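Local coordinates for protein GCN5-related N-acetyltransferase (Kribbella flavida, PDB 4IUS) that probably transfers an acyl group, most likely acetyl from acetyl-CoA, to an acceptor substrate, at residues P53-P56 and A57-P60; A90-L93 and V94-M98; Y209-Q212 and Q213-V217. The protein carries 1 engineered substitution. All coordinates share one frame; numbering follows the deposited sequence.

Interaction 1: residues P53-P56 and A57-P60; sequences PFDP and AEVP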
ATOM      1  N   PRO A  53     -19.710 -11.194   6.642  1.00 14.62           N
ATOM      2  CA  PRO A  53     -19.340 -12.543   7.048  1.00 17.16           C
ATOM      3  C   PRO A  53     -19.175 -13.435   5.838  1.00 14.84           C
ATOM      4  O   PRO A  53     -19.843 -13.193   4.805  1.00 18.92           O
ATOM      5  CB  PRO A  53     -20.538 -13.037   7.848  1.00 19.31           C
ATOM      6  CG  PRO A  53     -21.495 -11.958   7.924  1.00 23.08           C
ATOM      7  CD  PRO A  53     -20.961 -10.745   7.270  1.00 18.98           C
ATOM      8  N   PHE A  54     -18.274 -14.386   5.937  1.00 15.89           N
ATOM      9  CA  PHE A  54     -18.092 -15.352   4.880  1.00 14.84           C
ATOM     10  C   PHE A  54     -18.360 -16.770   5.350  1.00 14.41           C
ATOM     11  O   PHE A  54     -18.314 -17.089   6.524  1.00 15.61           O
ATOM     12  CB  PHE A  54     -16.673 -15.266   4.297  1.00 15.24           C
ATOM     13  CG  PHE A  54     -15.610 -15.823   5.204  1.00 13.24           C
ATOM     14  CD1 PHE A  54     -15.038 -15.079   6.243  1.00 13.69           C
ATOM     15  CD2 PHE A  54     -15.198 -17.125   5.024  1.00 12.19           C
ATOM     16  CE1 PHE A  54     -14.124 -15.667   7.107  1.00 15.11           C
ATOM     17  CE2 PHE A  54     -14.245 -17.693   5.864  1.00 12.53           C
ATOM     18  CZ  PHE A  54     -13.724 -16.975   6.899  1.00 14.69           C
ATOM     19  N   ASP A  55     -18.609 -17.627   4.386  1.00 15.85           N
ATOM     20  CA  ASP A  55     -18.871 -19.006   4.635  1.00 15.01           C
ATOM     21  C   ASP A  55     -17.588 -19.765   4.303  1.00 11.95           C
ATOM     22  O   ASP A  55     -17.172 -19.828   3.149  1.00 12.56           O
ATOM     23  CB  ASP A  55     -19.995 -19.476   3.729  1.00 18.66           C
ATOM     24  CG  ASP A  55     -20.406 -20.893   4.009  1.00 24.64           C
ATOM     25  OD1 ASP A  55     -19.649 -21.667   4.680  1.00 22.17           O
ATOM     26  OD2 ASP A  55     -21.511 -21.210   3.526  1.00 28.22           O
ATOM     27  N   PRO A  56     -16.936 -20.361   5.315  1.00 11.69           N
ATOM     28  CA  PRO A  56     -15.686 -21.057   5.038  1.00 10.81           C
ATOM     29  C   PRO A  56     -15.802 -22.194   4.038  1.00 11.11           C
ATOM     30  O   PRO A  56     -14.825 -22.508   3.366  1.00 11.57           O
ATOM     31  CB  PRO A  56     -15.244 -21.605   6.387  1.00 12.81           C
ATOM     32  CG  PRO A  56     -16.439 -21.502   7.246  1.00 21.52           C
ATOM     33  CD  PRO A  56     -17.330 -20.427   6.737  1.00 15.21           C
ATOM     34  N   ALA A  57     -17.006 -22.763   3.902  1.00 12.25           N
ATOM     35  CA  ALA A  57     -17.209 -23.883   2.999  1.00 13.21           C
ATOM     36  C   ALA A  57     -16.943 -23.488   1.551  1.00 11.60           C
ATOM     37  O   ALA A  57     -16.658 -24.358   0.732  1.00 12.16           O
ATOM     38  CB  ALA A  57     -18.624 -24.453   3.154  1.00 17.15           C
ATOM     39  N   GLU A  58     -17.101 -22.201   1.223  1.00 11.05           N
ATOM     40  CA  GLU A  58     -16.920 -21.714  -0.141  1.00 11.25           C
ATOM     41  C   GLU A  58     -15.461 -21.546  -0.503  1.00 10.46           C
ATOM     42  O   GLU A  58     -15.129 -21.394  -1.672  1.00 10.34           O
ATOM     43  CB  GLU A  58     -17.623 -20.339  -0.289  1.00 13.70           C
ATOM     44  CG  GLU A  58     -19.148 -20.396  -0.192  1.00 15.99           C
ATOM     45  CD  GLU A  58     -19.864 -19.049  -0.280  1.00 18.03           C
ATOM     46  OE1 GLU A  58     -19.181 -17.993  -0.465  1.00 19.92           O
ATOM     47  OE2 GLU A  58     -21.121 -19.072  -0.152  1.00 20.80           O
ATOM     48  N   VAL A  59     -14.602 -21.437   0.484  1.00 10.15           N
ATOM     49  CA  VAL A  59     -13.225 -21.025   0.209  1.00 10.63           C
ATOM     50  C   VAL A  59     -12.441 -22.000  -0.695  1.00 10.31           C
ATOM     51  O   VAL A  59     -11.715 -21.546  -1.571  1.00 11.01           O
ATOM     52  CB  VAL A  59     -12.466 -20.647   1.509  1.00 10.99           C
ATOM     53  CG1 VAL A  59     -10.994 -20.378   1.224  1.00 13.69           C
ATOM     54  CG2 VAL A  59     -13.166 -19.440   2.176  1.00 13.71           C
ATOM     55  N   PRO A  60     -12.546 -23.332  -0.503  1.00 10.00           N
ATOM     56  CA  PRO A  60     -11.764 -24.197  -1.393  1.00 10.71           C
ATOM     57  C   PRO A  60     -12.076 -23.978  -2.879  1.00  9.18           C
ATOM     58  O   PRO A  60     -11.171 -23.784  -3.688  1.00 10.43           O
ATOM     59  CB  PRO A  60     -12.151 -25.592  -0.941  1.00 13.57           C
ATOM     60  CG  PRO A  60     -12.477 -25.411   0.508  1.00 14.73           C
ATOM     61  CD  PRO A  60     -13.155 -24.074   0.620  1.00 11.15           C
TER
HETATM   62  O   HOH W   1     -18.741 -16.358   1.702  1.00 20.78           O
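From Asp55, which is still extended, the backbone bends through Pro56, Ala57 and Glu58 into the helix by two overlapping turns. Glu58 N donates to Asp55 O at 3.1 Å, and Val59 N donates to Pro56 O, also at 3.1 Å. The Asp55 side chain adds a third bond. Its OD1 accepts Ala57 N at 3.0 Å, which makes an Asx turn. CG lies anti to the backbone N (chi1 -175°), which brings OD1 to Ala57 N. The N-H comes in from above the carboxylate plane. Ala57 CB lies 3.3 Å from the same OD1. Glu58 reaches back along Asp55 with an extended chain. A water bridges the two residues: it donates to Glu58 OE1 at 2.8 Å and accepts from Asp55 N at 3.0 Å. On the inner side, Val59 CG2 approaches the Phe54 ring obliquely, 4.2 Å from CD2. Both side chains also touch Pro29 and Val92. The two carboxylates lie near each other, with Asp55 OD2 4.3 Å from Glu58 OE2. Their like charges probably disfavour each other, while the bonds from Ala57 N and the water would ease the cost.

Interaction 2: residues A90-L93 and V94-M98; sequences AYVL and VEHGM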
ATOM      1  N   ALA A  90      -8.031 -15.382   6.609  1.00  8.38           N
ATOM      2  CA  ALA A  90      -6.665 -15.793   6.362  1.00  8.56           C
ATOM      3  C   ALA A  90      -6.405 -17.229   6.795  1.00  8.18           C
ATOM      4  O   ALA A  90      -5.753 -17.988   6.084  1.00  8.87           O
ATOM      5  CB  ALA A  90      -5.671 -14.846   7.040  1.00 10.14           C
ATOM      6  N   TYR A  91      -6.942 -17.613   7.929  1.00  8.78           N
ATOM      7  CA  TYR A  91      -6.704 -18.961   8.423  1.00  8.81           C
ATOM      8  C   TYR A  91      -7.371 -20.004   7.528  1.00  7.95           C
ATOM      9  O   TYR A  91      -6.821 -21.085   7.339  1.00  8.49           O
ATOM     10  CB  TYR A  91      -7.203 -19.143   9.849  1.00 10.15           C
ATOM     11  CG  TYR A  91      -6.299 -18.568  10.912  1.00 13.31           C
ATOM     12  CD1 TYR A  91      -4.921 -18.807  10.910  1.00 15.18           C
ATOM     13  CD2 TYR A  91      -6.856 -17.985  12.017  1.00 17.74           C
ATOM     14  CE1 TYR A  91      -4.125 -18.349  11.956  1.00 20.50           C
ATOM     15  CE2 TYR A  91      -6.074 -17.497  13.045  1.00 22.19           C
ATOM     16  CZ  TYR A  91      -4.711 -17.688  13.009  1.00 23.35           C
ATOM     17  OH  TYR A  91      -3.951 -17.210  14.034  1.00 36.97           O
ATOM     18  N   VAL A  92      -8.521 -19.687   6.938  1.00  8.32           N
ATOM     19  CA  VAL A  92      -9.159 -20.628   6.007  1.00  8.32           C
ATOM     20  C   VAL A  92      -8.294 -20.751   4.727  1.00  7.97           C
ATOM     21  O   VAL A  92      -8.111 -21.823   4.182  1.00  9.31           O
ATOM     22  CB  VAL A  92     -10.608 -20.273   5.731  1.00  9.28           C
ATOM     23  CG1 VAL A  92     -11.230 -21.358   4.840  1.00 11.67           C
ATOM     24  CG2 VAL A  92     -11.408 -20.149   7.047  1.00 11.31           C
ATOM     25  N   LEU A  93      -7.705 -19.634   4.256  1.00  8.76           N
ATOM     26  CA  LEU A  93      -6.796 -19.690   3.116  1.00  8.14           C
ATOM     27  C   LEU A  93      -5.574 -20.545   3.401  1.00  8.05           C
ATOM     28  O   LEU A  93      -5.092 -21.282   2.535  1.00  9.96           O
ATOM     29  CB  LEU A  93      -6.358 -18.293   2.686  1.00  8.67           C
ATOM     30  CG  LEU A  93      -7.431 -17.400   2.119  1.00 10.48           C
ATOM     31  CD1 LEU A  93      -6.877 -16.020   1.834  1.00 12.34           C
ATOM     32  CD2 LEU A  93      -7.964 -18.032   0.833  1.00 14.78           C
ATOM     33  N   VAL A  94      -5.043 -20.455   4.622  1.00  8.45           N
ATOM     34  CA  VAL A  94      -3.881 -21.262   5.007  1.00  8.76           C
ATOM     35  C   VAL A  94      -4.244 -22.746   4.978  1.00  9.29           C
ATOM     36  O   VAL A  94      -3.502 -23.588   4.491  1.00 10.97           O
ATOM     37  CB  VAL A  94      -3.328 -20.842   6.374  1.00  7.98           C
ATOM     38  CG1 VAL A  94      -2.269 -21.822   6.861  1.00 10.23           C
ATOM     39  CG2 VAL A  94      -2.731 -19.440   6.270  1.00  9.83           C
ATOM     40  N   GLU A  95      -5.413 -23.067   5.497  1.00  8.77           N
ATOM     41  CA  GLU A  95      -5.901 -24.447   5.518  1.00 10.11           C
ATOM     42  C   GLU A  95      -5.948 -25.037   4.099  1.00 10.80           C
ATOM     43  O   GLU A  95      -5.737 -26.231   3.900  1.00 13.76           O
ATOM     44  CB  GLU A  95      -7.260 -24.480   6.203  1.00 12.10           C
ATOM     45  CG  GLU A  95      -7.906 -25.829   6.332  1.00 14.02           C
ATOM     46  CD  GLU A  95      -9.346 -25.731   6.850  1.00 16.71           C
ATOM     47  OE1 GLU A  95      -9.992 -24.636   6.799  1.00 19.26           O
ATOM     48  OE2 GLU A  95      -9.891 -26.796   7.217  1.00 26.47           O
ATOM     49  N   HIS A  96      -6.228 -24.203   3.114  1.00 10.27           N
ATOM     50  CA  HIS A  96      -6.331 -24.617   1.720  1.00 10.99           C
ATOM     51  C   HIS A  96      -5.113 -24.244   0.890  1.00 11.71           C
ATOM     52  O   HIS A  96      -5.164 -24.104  -0.326  1.00 16.60           O
ATOM     53  CB  HIS A  96      -7.664 -24.153   1.144  1.00 12.04           C
ATOM     54  CG  HIS A  96      -8.811 -24.776   1.890  1.00 12.91           C
ATOM     55  ND1 HIS A  96      -9.071 -26.107   1.817  1.00 19.01           N
ATOM     56  CD2 HIS A  96      -9.692 -24.246   2.831  1.00 15.95           C
ATOM     57  CE1 HIS A  96     -10.043 -26.408   2.696  1.00 16.75           C
ATOM     58  NE2 HIS A  96     -10.441 -25.271   3.304  1.00 18.90           N
ATOM     59  N   GLY A  97      -3.960 -24.174   1.552  1.00 10.97           N
ATOM     60  CA  GLY A  97      -2.645 -24.235   0.899  1.00 13.00           C
ATOM     61  C   GLY A  97      -1.807 -22.975   0.865  1.00 11.54           C
ATOM     62  O   GLY A  97      -0.671 -23.043   0.441  1.00 13.30           O
HETATM   63  N   MSE A  98      -2.335 -21.847   1.270  1.00  9.07           N
HETATM   64  CA  MSE A  98      -1.559 -20.645   1.344  0.80  9.35           C
HETATM   65  C   MSE A  98      -0.692 -20.612   2.595  1.00  8.69           C
HETATM   66  O   MSE A  98      -0.939 -21.352   3.560  1.00 10.78           O
HETATM   67  CB  MSE A  98      -2.438 -19.411   1.238  0.80  9.31           C
HETATM   68  CG  MSE A  98      -3.283 -19.396  -0.012  0.80  8.63           C
HETATM   69 SE   MSE A  98      -3.940 -17.622  -0.514  0.52 10.38          SE
HETATM   70  CE  MSE A  98      -2.403 -16.949  -1.454  0.80  8.19           C
TER
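Val92 and His96 run alongside each other one helical turn apart, where a Schellman motif ends helix 89-95. Val92 CG1 meets the imidazole at its edge, in the ring plane, 3.8 Å from His96 CD2. CG1 stands anti to the Val92 backbone N (chi1 -176°), on the side of the carbonyl carbon, which turns it toward the next turn of helix. Val92 O approaches the same ring obliquely. Glu95 CG lies over one face of the imidazole, near the ring's border. The Glu95 chain runs out next to Val92, in the same direction.

Leu93 and selenomethionine Met98 make the second pair, again alongside each other. In one of two conformers, so with some doubt, Met98 SE lies about as close to CB as to CD1 of Leu93. Both residues also touch Leu250 of strand 242-251; Val92 and Leu93 touch Val59 of helix 59-71.

The backbone explains how Met98 comes back to Leu93. Gly97 has a positive phi, as the C-prime residue of the Schellman motif. Gly97 N donates to Val94 O at 3.0 Å. His96 O is held by Arg67 NH1 of helix 59-71. The last regular bond, His96 N to Val92 O, is bent (139°). Leu93 O accepts Met98 N at 3.1 Å in a nearly straight bond (161°), and it also receives a weak second bond from His96 N at 3.2 Å.

Interaction 3: residues Y209-Q212 and Q213-V217; sequences YATQ and QAFEV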
ATOM      1  N   TYR A 209       4.876  15.171   4.714  1.00  8.67           N
ATOM      2  CA  TYR A 209       4.534  16.120   3.662  1.00  9.07           C
ATOM      3  C   TYR A 209       3.680  15.485   2.584  1.00  8.43           C
ATOM      4  O   TYR A 209       2.736  16.096   2.112  1.00  8.87           O
ATOM      5  CB  TYR A 209       5.828  16.752   3.067  1.00  9.41           C
ATOM      6  CG  TYR A 209       5.557  17.894   2.131  1.00  9.85           C
ATOM      7  CD1 TYR A 209       5.063  19.109   2.603  1.00 10.40           C
ATOM      8  CD2 TYR A 209       5.828  17.774   0.772  1.00 11.27           C
ATOM      9  CE1 TYR A 209       4.802  20.120   1.717  1.00 12.22           C
ATOM     10  CE2 TYR A 209       5.562  18.809  -0.100  1.00 12.49           C
ATOM     11  CZ  TYR A 209       5.032  19.984   0.395  1.00 12.95           C
ATOM     12  OH  TYR A 209       4.781  21.046  -0.484  1.00 17.47           O
ATOM     13  N   ALA A 210       3.947  14.221   2.246  1.00  8.76           N
ATOM     14  CA  ALA A 210       3.101  13.489   1.302  1.00  8.50           C
ATOM     15  C   ALA A 210       1.666  13.326   1.870  1.00  8.21           C
ATOM     16  O   ALA A 210       0.674  13.544   1.172  1.00  8.99           O
ATOM     17  CB  ALA A 210       3.655  12.121   0.952  1.00  8.78           C
ATOM     18  N   THR A 211       1.586  12.975   3.160  1.00  9.14           N
ATOM     19  CA  THR A 211       0.287  12.830   3.806  1.00  9.02           C
ATOM     20  C   THR A 211      -0.460  14.174   3.749  1.00  9.50           C
ATOM     21  O   THR A 211      -1.650  14.240   3.429  1.00  9.82           O
ATOM     22  CB  THR A 211       0.414  12.343   5.257  1.00  9.42           C
ATOM     23  OG1 THR A 211       1.172  11.145   5.285  1.00  9.95           O
ATOM     24  CG2 THR A 211      -0.963  12.050   5.841  1.00 10.56           C
ATOM     25  N   GLN A 212       0.256  15.243   4.099  1.00 10.27           N
ATOM     26  CA  GLN A 212      -0.347  16.557   4.108  1.00 10.64           C
ATOM     27  C   GLN A 212      -0.861  16.940   2.744  1.00  9.77           C
ATOM     28  O   GLN A 212      -1.957  17.484   2.626  1.00 11.46           O
ATOM     29  CB  GLN A 212       0.677  17.583   4.565  1.00 11.49           C
ATOM     30  CG  GLN A 212       0.116  18.986   4.706  1.00 14.53           C
ATOM     31  CD  GLN A 212       1.176  19.959   5.109  1.00 14.33           C
ATOM     32  OE1 GLN A 212       2.144  20.134   4.397  1.00 19.33           O
ATOM     33  NE2 GLN A 212       1.046  20.509   6.291  1.00 18.56           N
ATOM     34  N   GLN A 213      -0.120  16.652   1.677  1.00  9.91           N
ATOM     35  CA  GLN A 213      -0.605  16.957   0.357  1.00 11.46           C
ATOM     36  C   GLN A 213      -1.802  16.107  -0.078  1.00 10.71           C
ATOM     37  O   GLN A 213      -2.747  16.609  -0.715  1.00 11.92           O
ATOM     38  CB  GLN A 213       0.557  16.865  -0.651  1.00 14.72           C
ATOM     39  CG  GLN A 213       1.703  17.834  -0.370  1.00 17.60           C
ATOM     40  CD  GLN A 213       1.188  19.232  -0.144  1.00 18.68           C
ATOM     41  OE1 GLN A 213       0.545  19.805  -1.015  1.00 18.42           O
ATOM     42  NE2 GLN A 213       1.406  19.769   1.068  1.00 25.33           N
ATOM     43  N   ALA A 214      -1.810  14.834   0.301  1.00 11.12           N
ATOM     44  CA  ALA A 214      -2.947  13.992   0.026  1.00 12.39           C
ATOM     45  C   ALA A 214      -4.223  14.592   0.631  1.00 11.63           C
ATOM     46  O   ALA A 214      -5.273  14.579   0.011  1.00 14.61           O
ATOM     47  CB  ALA A 214      -2.704  12.570   0.553  1.00 14.48           C
ATOM     48  N   PHE A 215      -4.111  15.135   1.855  1.00 10.35           N
ATOM     49  CA  PHE A 215      -5.256  15.777   2.499  1.00 11.95           C
ATOM     50  C   PHE A 215      -5.590  17.142   1.897  1.00 14.11           C
ATOM     51  O   PHE A 215      -6.768  17.462   1.689  1.00 20.66           O
ATOM     52  CB  PHE A 215      -4.953  15.975   3.967  1.00 10.86           C
ATOM     53  CG  PHE A 215      -4.830  14.712   4.808  1.00 10.48           C
ATOM     54  CD1 PHE A 215      -5.472  13.535   4.486  1.00 11.47           C
ATOM     55  CD2 PHE A 215      -4.095  14.720   5.959  1.00 11.28           C
ATOM     56  CE1 PHE A 215      -5.394  12.427   5.318  1.00 11.38           C
ATOM     57  CE2 PHE A 215      -4.011  13.611   6.794  1.00 11.90           C
ATOM     58  CZ  PHE A 215      -4.665  12.476   6.476  1.00 10.90           C
ATOM     59  N   GLU A 216      -4.580  17.961   1.651  1.00 13.70           N
ATOM     60  CA  GLU A 216      -4.808  19.361   1.248  1.00 16.37           C
ATOM     61  C   GLU A 216      -5.171  19.524  -0.201  1.00 18.55           C
ATOM     62  O   GLU A 216      -6.005  20.367  -0.527  1.00 21.86           O
ATOM     63  CB  GLU A 216      -3.577  20.203   1.528  1.00 17.79           C
ATOM     64  CG  GLU A 216      -3.311  20.459   2.987  1.00 21.25           C
ATOM     65  CD  GLU A 216      -2.149  21.442   3.245  1.00 28.28           C
ATOM     66  OE1 GLU A 216      -1.445  21.895   2.282  1.00 37.99           O
ATOM     67  OE2 GLU A 216      -1.963  21.762   4.438  1.00 35.01           O
ATOM     68  N   VAL A 217      -4.494  18.790  -1.088  1.00 18.52           N
ATOM     69  CA  VAL A 217      -4.778  18.885  -2.521  1.00 21.12           C
ATOM     70  C   VAL A 217      -5.399  17.610  -3.122  1.00 19.68           C
ATOM     71  O   VAL A 217      -6.072  17.684  -4.135  1.00 20.59           O
ATOM     72  CB  VAL A 217      -3.543  19.328  -3.346  1.00 22.80           C
ATOM     73  CG1 VAL A 217      -3.120  20.746  -2.958  1.00 31.43           C
ATOM     74  CG2 VAL A 217      -2.384  18.351  -3.220  1.00 22.69           C
TER
HETATM   75  O   HOH W   2       1.470  22.160   2.452  1.00 42.38           O
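Gln213 folds back over Tyr209, one turn earlier in the same helix. Gln213 CB starts 3.6 Å from Tyr209 O, which also accepts the Gln213 backbone N. Gln213 CG comes closer still to Tyr209 O, at 3.2 Å. It then lies over one face of the Tyr209 ring, 4.1 Å from the centroid and 16° off the normal, a CH-pi contact. A bend at chi2 (-49°) carries the chain on across the ring. CD passes above CZ and OH, and the amide plane is tilted 28° from the ring.

The pair sits in the second half of helix 202-216, the helix of a beta-alpha-beta crossover between parallel strands 185-193 and 222-225 of the GNAT fold. Trp178 of strand 171-179 also touches Gln213.

At the tip, Gln213 NE2 lies 3.5 Å from Tyr209 CE1. It donates to a water at 2.8 Å. That water in turn donates to Gln212 OE1 and Glu216 OE1, so it ties three side chains together. The Gln212 amide and the Glu216 carboxylate are stacked, with Glu216 OE2 3.5 Å from Gln212 CG. Elsewhere round the helix, Thr211 CG2 packs 3.6 Å from Phe215 CE2, while Thr211 OG1 bonds to Tyr241 OH.

All three contacts are local and follow one another along the chain; none nests or crosses. Interaction 1 closes the turn that leads from the loop after strand 44-47 into helix 59-71. Interaction 2 ends helix 89-95 and releases the chain into strand 99-109. These two meet in space, with centres about 11 Å apart. Pro60 packs on His96, with CG 3.4 Å from CE1, and Val59 packs on Val92 and Leu93, so the two helices are joined. Interaction 3 lies on the opposite side of the chain's centre, late in helix 202-216. Its nearest atoms are about 27 Å from those of interaction 2. The eight-stranded mixed sheet runs through both regions.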